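Local coordinates for protein rhomboid protease GlpG (PDB 2NR9) that probably cleaves transmembrane segments of membrane proteins within the lipid bilayer, as a rhomboid-family serine protease with a serine-histidine catalytic dyad, at residues 38-42 with 110-114. The protein carries 2 engineered substitutions. Residues are numbered along the deposited sequence.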
# COMPACT_ATOMS: atom_id res chain seq x y z
N MET A 38 3.83 -9.94 14.26
CA MET A 38 3.36 -9.26 13.04
C MET A 38 3.92 -9.76 11.71
O MET A 38 3.34 -9.49 10.66
CB MET A 38 3.64 -7.76 13.18
CG MET A 38 3.14 -7.18 14.48
SD MET A 38 1.44 -6.60 14.40
CE MET A 38 1.72 -4.92 13.83
N HIS A 39 5.03 -10.48 11.74
CA HIS A 39 5.65 -10.92 10.49
C HIS A 39 4.82 -11.93 9.71
O HIS A 39 3.99 -12.65 10.27
CB HIS A 39 7.07 -11.45 10.72
CG HIS A 39 7.13 -12.74 11.48
ND1 HIS A 39 6.74 -13.94 10.93
CD2 HIS A 39 7.62 -13.02 12.71
CE1 HIS A 39 6.93 -14.90 11.81
NE2 HIS A 39 7.47 -14.38 12.90
N TYR A 40 5.05 -11.96 8.40
CA TYR A 40 4.36 -12.90 7.52
C TYR A 40 4.66 -14.31 8.02
O TYR A 40 5.72 -14.55 8.60
CB TYR A 40 4.88 -12.73 6.08
CG TYR A 40 4.05 -13.45 5.03
CD1 TYR A 40 2.99 -12.82 4.39
CD2 TYR A 40 4.36 -14.75 4.66
CE1 TYR A 40 2.24 -13.47 3.43
CE2 TYR A 40 3.61 -15.42 3.69
CZ TYR A 40 2.55 -14.77 3.09
OH TYR A 40 1.80 -15.43 2.14
N PRO A 41 3.71 -15.24 7.84
CA PRO A 41 3.94 -16.60 8.31
C PRO A 41 5.27 -17.15 7.80
O PRO A 41 5.55 -17.08 6.60
CB PRO A 41 2.77 -17.38 7.70
CG PRO A 41 1.69 -16.37 7.56
CD PRO A 41 2.40 -15.09 7.20
N ALA A 42 6.08 -17.65 8.72
CA ALA A 42 7.39 -18.22 8.39
C ALA A 42 7.48 -19.58 9.03
O ALA A 42 8.57 -20.06 9.35
CB ALA A 42 8.49 -17.32 8.91
N PRO A 110 10.18 -14.63 4.77
CA PRO A 110 9.26 -13.86 5.62
C PRO A 110 9.88 -12.67 6.34
O PRO A 110 9.26 -12.11 7.24
CB PRO A 110 8.83 -14.90 6.66
CG PRO A 110 10.05 -15.77 6.81
CD PRO A 110 10.66 -15.86 5.43
N ALA A 111 11.08 -12.27 5.93
CA ALA A 111 11.78 -11.16 6.59
C ALA A 111 11.55 -9.82 5.89
O ALA A 111 12.46 -9.28 5.26
CB ALA A 111 13.27 -11.46 6.71
N PHE A 112 10.35 -9.28 6.06
CA PHE A 112 10.00 -8.00 5.47
C PHE A 112 8.87 -7.35 6.25
O PHE A 112 8.02 -8.03 6.82
CB PHE A 112 9.60 -8.18 4.00
CG PHE A 112 8.45 -9.14 3.79
CD1 PHE A 112 7.15 -8.68 3.81
CD2 PHE A 112 8.69 -10.48 3.54
CE1 PHE A 112 6.09 -9.55 3.59
CE2 PHE A 112 7.65 -11.35 3.33
CZ PHE A 112 6.34 -10.88 3.35
N PHE A 113 8.87 -6.02 6.28
CA PHE A 113 7.86 -5.24 6.99
C PHE A 113 7.63 -3.93 6.27
O PHE A 113 8.54 -3.39 5.65
CB PHE A 113 8.35 -4.91 8.41
CG PHE A 113 8.38 -6.07 9.35
CD1 PHE A 113 9.59 -6.59 9.80
CD2 PHE A 113 7.21 -6.63 9.82
CE1 PHE A 113 9.61 -7.63 10.68
CE2 PHE A 113 7.23 -7.67 10.71
CZ PHE A 113 8.43 -8.18 11.14
N GLY A 114 6.44 -3.36 6.45
CA GLY A 114 6.18 -2.05 5.86
C GLY A 114 5.01 -1.96 4.91
O GLY A 114 4.63 -2.95 4.27
O HOH W 1 6.93 -10.54 7.56
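Two irregular backbones run roughly antiparallel here, 158° apart, with no direct hydrogen bond between them; a bridging water joins them instead. The water oxygen accepts from Tyr40 N at 2.5 Å and donates to Pro110 O and Phe112 O, both at 2.8 Å. Tyr40, chi1 t, and Phe112, chi1 p, bring their rings together on one side of this water: Tyr40 CB lies 3.6 Å from Phe112 CZ, and the ring planes meet obliquely at 38°, centroids 5.8 Å apart. Each ring also meets another ring edge-to-face, Tyr53 for Tyr40 and His56 for Phe112. Residues 38-42 leave helix 31-38 for the loop between the first two transmembrane helices of the rhomboid fold, and 110-114 lead into helix 116-131, which begins at the nucleophile Ser116; the Phe112 side chain is about 8 Å from that of Ser116 and about 9 Å from that of His169. Phe113, chi1 m, reaches back to the helix end, its CZ 3.6 Å from His39 CB and its ring edge turned to Met38 C, CE2 4.0 Å away. The p rotamer of His39 swings the imidazole away from 110-114 and lets ND1 donate to Tyr40 O at 2.6 Å. Pro110 packs its CB against that same Tyr40 O, 3.7 Å away. Met38, all three chi angles m, carries its thioether away from Phe113 and touches a bound PA6 lipid; another PA6 touches Tyr40.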